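Local structure of methyltransferase (Streptomyces avermitilis, 3GIW) at residues Asp64-Asn67 / Arg68-His72; Ile182-Arg185 / Leu186-Pro189; Glu234-Gly238 / Leu239-Glu243. The protein is of unproven function but has a Rossmann-type fold that binds S-adenosyl-L-homocysteine, and probably acts as an S-adenosylmethionine-dependent methyltransferase. All coordinates share one frame; numbering follows the deposited sequence.

Interaction 1 (Asp64-Asn67 / Arg68-His72)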
# COMPACT_ATOMS: atom_id res chain seq x y z
N ASP A 64 0.70 2.21 -10.02
CA ASP A 64 1.58 3.17 -10.69
C ASP A 64 2.05 4.26 -9.71
O ASP A 64 3.22 4.68 -9.73
CB ASP A 64 0.86 3.83 -11.88
CG ASP A 64 0.64 2.89 -13.07
OD1 ASP A 64 1.29 1.84 -13.16
OD2 ASP A 64 -0.21 3.23 -13.93
N TRP A 65 1.14 4.70 -8.84
CA TRP A 65 1.44 5.68 -7.81
C TRP A 65 2.52 5.14 -6.87
O TRP A 65 3.47 5.87 -6.55
CB TRP A 65 0.16 6.10 -7.02
CG TRP A 65 0.50 7.11 -5.94
CD1 TRP A 65 0.63 8.43 -6.10
CD2 TRP A 65 0.83 6.82 -4.58
NE1 TRP A 65 1.02 9.02 -4.91
CE2 TRP A 65 1.17 8.04 -3.97
CE3 TRP A 65 0.89 5.65 -3.81
CZ2 TRP A 65 1.56 8.12 -2.63
CZ3 TRP A 65 1.31 5.75 -2.51
CH2 TRP A 65 1.60 6.96 -1.93
N MSE A 66 2.39 3.89 -6.43
CA MSE A 66 3.43 3.31 -5.57
C MSE A 66 4.78 3.44 -6.26
O MSE A 66 5.77 3.81 -5.64
CB MSE A 66 3.15 1.83 -5.27
CG MSE A 66 4.22 1.16 -4.39
SE MSE A 66 5.77 0.41 -5.34
CE MSE A 66 5.07 -1.31 -5.71
N ASN A 67 4.83 3.10 -7.54
CA ASN A 67 6.07 3.15 -8.29
C ASN A 67 6.66 4.57 -8.25
O ASN A 67 7.86 4.74 -8.01
CB ASN A 67 5.89 2.72 -9.76
CG ASN A 67 5.48 1.27 -9.95
OD1 ASN A 67 5.50 0.45 -9.05
ND2 ASN A 67 5.17 0.94 -11.19
N ARG A 68 5.86 5.60 -8.50
CA ARG A 68 6.35 6.98 -8.51
C ARG A 68 6.74 7.44 -7.09
O ARG A 68 7.74 8.14 -6.93
CB ARG A 68 5.32 7.93 -9.13
CG ARG A 68 4.97 7.59 -10.54
CD ARG A 68 4.27 8.71 -11.26
NE ARG A 68 3.07 9.24 -10.60
CZ ARG A 68 1.90 8.63 -10.53
NH1 ARG A 68 1.71 7.44 -11.10
NH2 ARG A 68 0.90 9.17 -9.85
N ALA A 69 5.98 7.05 -6.07
CA ALA A 69 6.28 7.44 -4.70
C ALA A 69 7.60 6.82 -4.22
O ALA A 69 8.43 7.53 -3.61
CB ALA A 69 5.13 7.13 -3.76
N VAL A 70 7.80 5.53 -4.49
CA VAL A 70 9.03 4.87 -4.07
C VAL A 70 10.23 5.42 -4.83
O VAL A 70 11.30 5.67 -4.21
CB VAL A 70 8.90 3.34 -4.21
CG1 VAL A 70 10.26 2.62 -3.99
CG2 VAL A 70 7.84 2.81 -3.22
N ALA A 71 10.09 5.67 -6.13
CA ALA A 71 11.16 6.31 -6.90
C ALA A 71 11.53 7.70 -6.34
O ALA A 71 12.71 8.01 -6.15
CB ALA A 71 10.76 6.40 -8.36
N HIS A 72 10.54 8.52 -6.01
CA HIS A 72 10.78 9.81 -5.36
C HIS A 72 11.56 9.63 -4.05
O HIS A 72 12.52 10.36 -3.77
CB HIS A 72 9.46 10.50 -5.04
CG HIS A 72 9.63 11.82 -4.35
ND1 HIS A 72 9.83 12.99 -5.05
CD2 HIS A 72 9.68 12.15 -3.03
CE1 HIS A 72 9.99 13.99 -4.19
NE2 HIS A 72 9.88 13.51 -2.97
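Trp65 and Ala69 form the close-packed side of this helical turn: the CB of Ala69 sits over one face of the indole, 4.0 Å from the centroid of its six-membered ring and nearly on the ring normal, a CH-pi contact. The ring lies there because CG of Trp65 is anti to the backbone N (chi1 179°), which lays the indole along the helix toward the residue one turn on. Next to it Met66, a selenomethionine, runs side by side with Val70. Ile167 of the strand 163-167 touches both Trp65 and Met66, so this flank of the helix faces the sheet.

The opposite character belongs to Asp64 and Arg68. Asp64 is exposed and its carboxylate turns away, leaving OD2 5.4 Å from Arg68 NH1, too far for a salt bridge. The arginine folds back instead: one guanidinium face covers Trp65 CA, and NH2 comes to the indole edge, 3.8 Å from Trp65 CD1, with the two planes 83° apart. NH2 is hydrogen-bonded to the carbonyl O of Trp252, whose ring also meets Trp65, and NE weakly to that of His253. Were Arg68 an alanine, the carbonyl of Trp252 would probably lose this donor and the indole its guanidinium neighbour at the CD1 edge. Apolar contact thus faces the sheet, while backbone carbonyls hold the charged group on the more exposed side.

Interaction 2 (Ile182-Arg185 / Leu186-Pro189)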
# COMPACT_ATOMS: atom_id res chain seq x y z
N ILE A 182 -2.60 3.22 14.91
CA ILE A 182 -1.75 2.10 14.51
C ILE A 182 -0.64 2.62 13.59
O ILE A 182 0.55 2.32 13.80
CB ILE A 182 -2.53 1.06 13.73
CG1 ILE A 182 -3.50 0.37 14.68
CG2 ILE A 182 -1.59 0.03 13.01
CD1 ILE A 182 -4.46 -0.53 13.95
N VAL A 183 -1.00 3.40 12.58
CA VAL A 183 0.02 3.93 11.68
C VAL A 183 1.05 4.77 12.44
O VAL A 183 2.28 4.61 12.23
CB VAL A 183 -0.63 4.71 10.53
CG1 VAL A 183 0.43 5.55 9.81
CG2 VAL A 183 -1.35 3.77 9.60
N ARG A 184 0.58 5.65 13.32
CA ARG A 184 1.49 6.53 14.03
C ARG A 184 2.32 5.74 15.05
O ARG A 184 3.44 6.14 15.36
CB ARG A 184 0.75 7.76 14.55
CG ARG A 184 0.15 8.55 13.31
CD ARG A 184 1.24 9.06 12.31
NE ARG A 184 2.03 10.07 13.02
CZ ARG A 184 1.84 11.38 12.95
NH1 ARG A 184 0.95 11.88 12.12
NH2 ARG A 184 2.59 12.20 13.69
N ARG A 185 1.83 4.63 15.58
CA ARG A 185 2.63 3.76 16.45
C ARG A 185 3.79 3.10 15.68
O ARG A 185 4.89 2.97 16.20
CB ARG A 185 1.76 2.68 17.08
CG ARG A 185 2.46 1.70 17.98
CD ARG A 185 3.19 2.41 19.16
NE ARG A 185 4.00 1.45 19.91
CZ ARG A 185 5.27 1.15 19.66
NH1 ARG A 185 5.92 1.76 18.69
NH2 ARG A 185 5.92 0.24 20.40
N LEU A 186 3.55 2.71 14.44
CA LEU A 186 4.63 2.22 13.58
C LEU A 186 5.66 3.27 13.22
O LEU A 186 6.85 2.94 13.02
CB LEU A 186 4.07 1.58 12.29
CG LEU A 186 3.24 0.32 12.51
CD1 LEU A 186 2.39 -0.02 11.27
CD2 LEU A 186 4.15 -0.83 12.90
N LEU A 187 5.24 4.52 13.13
CA LEU A 187 6.16 5.61 12.77
C LEU A 187 7.03 6.04 13.98
O LEU A 187 8.12 6.59 13.80
CB LEU A 187 5.35 6.80 12.21
CG LEU A 187 6.13 7.97 11.55
CD1 LEU A 187 6.98 7.54 10.35
CD2 LEU A 187 5.15 9.06 11.10
N GLU A 188 6.53 5.83 15.20
CA GLU A 188 7.21 6.28 16.43
C GLU A 188 8.70 5.97 16.46
O GLU A 188 9.50 6.88 16.72
CB GLU A 188 6.52 5.68 17.66
CG GLU A 188 5.23 6.33 18.03
CD GLU A 188 5.40 7.69 18.66
OE1 GLU A 188 6.57 8.08 18.95
OE2 GLU A 188 4.36 8.37 18.87
N PRO A 189 9.09 4.69 16.27
CA PRO A 189 10.53 4.34 16.39
C PRO A 189 11.43 4.78 15.25
O PRO A 189 12.66 4.58 15.30
CB PRO A 189 10.51 2.81 16.47
CG PRO A 189 9.31 2.41 15.72
CD PRO A 189 8.28 3.47 16.04
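Arg184 and Leu187 lie side by side and point the same way, with Leu187 CD2 beside the bent arginine chain, 3.8 Å from Arg184 NE and a little farther from Arg184 CD. Leu187 reaches this position with CG anti to its backbone nitrogen (chi1 -170°). The guanidinium beyond is held outside this helix: NH1 of Arg184 bonds to the carbonyl oxygens of Phe235 and Glu237, and the arginine chain bends at chi2 and chi3 on its way there.

Arg185 is set differently. It crosses both Glu188 and Pro189 at about a right angle, and the edge of its guanidinium meets the proline ring, NH1 lying 3.9 Å from Pro189 CD. The guanidinium and the Glu188 carboxylate are turned 75° apart; with 6.4 Å between Arg185 NH1 and Glu188 OE1, the opposite charges do not pair. On another flank Ile182 and Leu186 make a looser apolar contact, Ile182 CG2 to Leu186 CD1 at 4.3 Å.

The backbone shows the helix running out. Leu186 N still bonds to Ile182 O at 3.1 Å and 161°, whereas Glu188 N makes only weak bonds, to the carbonyl oxygens of Arg184 and Arg185. Pro189, which has no N-H to offer, follows directly, its CD lying against Arg185 O.

This is the closing turn of the helix in a beta-alpha-beta unit, strand 163-167, helix 179-187 and strand 195-201, the repeating element of a Rossmann-type fold. Here Ile182 comes within about 4 Å, side chain to side chain, of Met140, a residue that binds S-adenosyl-L-homocysteine.

Interaction 3 (Glu234-Gly238 / Leu239-Glu243)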
# COMPACT_ATOMS: atom_id res chain seq x y z
N GLU A 234 -5.69 13.45 8.96
CA GLU A 234 -5.37 13.04 10.33
C GLU A 234 -4.10 12.17 10.40
O GLU A 234 -3.32 12.25 11.37
CB GLU A 234 -6.52 12.28 11.00
CG GLU A 234 -6.39 12.28 12.52
CD GLU A 234 -7.50 11.57 13.25
OE1 GLU A 234 -8.47 11.12 12.59
OE2 GLU A 234 -7.41 11.52 14.53
N PHE A 235 -3.90 11.30 9.43
CA PHE A 235 -2.68 10.49 9.39
C PHE A 235 -1.38 11.31 9.31
O PHE A 235 -0.33 10.81 9.70
CB PHE A 235 -2.70 9.49 8.20
CG PHE A 235 -3.76 8.42 8.30
CD1 PHE A 235 -3.51 7.24 8.96
CD2 PHE A 235 -4.99 8.61 7.74
CE1 PHE A 235 -4.48 6.25 9.07
CE2 PHE A 235 -5.98 7.63 7.84
CZ PHE A 235 -5.73 6.46 8.49
N PHE A 236 -1.44 12.53 8.78
CA PHE A 236 -0.23 13.28 8.46
C PHE A 236 -0.01 14.48 9.40
O PHE A 236 0.92 15.28 9.20
CB PHE A 236 -0.28 13.69 6.99
CG PHE A 236 -0.20 12.53 6.06
CD1 PHE A 236 1.01 12.01 5.72
CD2 PHE A 236 -1.35 11.95 5.53
CE1 PHE A 236 1.11 10.93 4.85
CE2 PHE A 236 -1.24 10.87 4.67
CZ PHE A 236 -0.00 10.36 4.33
N GLU A 237 -0.85 14.62 10.41
CA GLU A 237 -0.69 15.70 11.41
C GLU A 237 0.67 15.64 12.09
O GLU A 237 1.10 14.59 12.51
CB GLU A 237 -1.81 15.66 12.45
CG GLU A 237 -3.15 16.11 11.90
CD GLU A 237 -3.24 17.62 11.60
OE1 GLU A 237 -2.51 18.41 12.25
OE2 GLU A 237 -4.06 18.02 10.74
N GLY A 238 1.35 16.78 12.17
CA GLY A 238 2.69 16.80 12.75
C GLY A 238 3.81 16.40 11.80
O GLY A 238 4.97 16.45 12.18
N LEU A 239 3.46 15.93 10.60
CA LEU A 239 4.42 15.59 9.54
C LEU A 239 4.46 16.66 8.46
O LEU A 239 3.54 17.49 8.34
CB LEU A 239 4.07 14.23 8.90
CG LEU A 239 3.88 13.07 9.87
CD1 LEU A 239 3.55 11.74 9.16
CD2 LEU A 239 5.12 12.90 10.74
N GLU A 240 5.51 16.64 7.65
CA GLU A 240 5.72 17.66 6.62
C GLU A 240 5.41 17.07 5.24
O GLU A 240 6.19 16.33 4.67
CB GLU A 240 7.16 18.21 6.71
CG GLU A 240 7.44 18.87 8.09
CD GLU A 240 8.78 19.61 8.22
OE1 GLU A 240 9.68 19.37 7.41
OE2 GLU A 240 8.90 20.45 9.15
N LEU A 241 4.25 17.42 4.71
CA LEU A 241 3.82 16.87 3.41
C LEU A 241 4.71 17.32 2.28
O LEU A 241 5.05 18.51 2.17
CB LEU A 241 2.36 17.25 3.07
CG LEU A 241 1.28 16.44 3.80
CD1 LEU A 241 -0.06 17.22 3.87
CD2 LEU A 241 1.07 15.07 3.19
N VAL A 242 5.08 16.38 1.42
CA VAL A 242 5.70 16.68 0.14
C VAL A 242 4.64 17.26 -0.81
O VAL A 242 3.53 16.71 -0.90
CB VAL A 242 6.33 15.39 -0.48
CG1 VAL A 242 6.95 15.66 -1.87
CG2 VAL A 242 7.38 14.80 0.49
N GLU A 243 4.92 18.35 -1.51
CA GLU A 243 3.97 18.90 -2.47
C GLU A 243 3.70 17.82 -3.52
O GLU A 243 4.60 17.09 -3.89
CB GLU A 243 4.50 20.21 -3.11
CG GLU A 243 5.76 20.04 -3.98
CD GLU A 243 5.50 19.57 -5.42
OE1 GLU A 243 4.34 19.65 -5.91
OE2 GLU A 243 6.49 19.13 -6.06
O HOH W 1 0.64 17.52 7.57
O HOH W 2 1.51 18.72 10.24
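Leu239 packs back on Phe236, the first residue of the tight turn that Leu239 itself closes, and its side chain can be followed outward. CB lies 3.3 Å from Phe236 O; CG stays near that oxygen and the carbonyl carbon of Gly238. There the chain forks: CD1 reaches Phe235 O at 4.0 Å and meets the Phe236 ring obliquely, while CD2 turns to Gly238 O, 3.8 Å away. Placing CG beside the backbone N (chi1 -52°) keeps both branches over the turn.

The backbone beneath is a type II turn from Phe236 to Leu239, closed by Leu239 N bonding to Phe236 O at 3.0 Å, with the donor above the carbonyl plane. Gly238 has the positive phi (82°) of the third turn position, where a CB would jam against the preceding carbonyl oxygen. One water also joins Phe236 O to Leu239 O. Further on, Leu241 crosses Phe236 at about a right angle and sets Leu241 CD2 over one face of that ring, 4.0 Å from Phe236 CD1.

The turn leads from helix 229-234 into the edge strand 240-248. Leu239 touches Leu187 on helix 179-187, Leu196 on strand 195-201 and Ala274 on strand 269-275, and Phe236 rests on these same two strands.

In the fold
Interactions 2 and 3 meet directly: besides the arginine bonds already named, Leu187 CD2 packs on Leu239 CD1, so helix 179-187 and the turn before the edge strand are held together by polar and apolar contacts. Interaction 1 is set apart, about 22 Å from interaction 2 between centres; it touches interaction 3 where His72 packs on Val242. It also lies nearest the chain centre, about 11 Å away against 16 and 17 Å, with one exposed residue among its eight touching ones. Interaction 3 is the most surface-lying, four of seven being exposed, Leu241 among them. Their backbones differ: regular helix in 64-72, a helix running out in 182-189, and a water-bridged turn in 234-243.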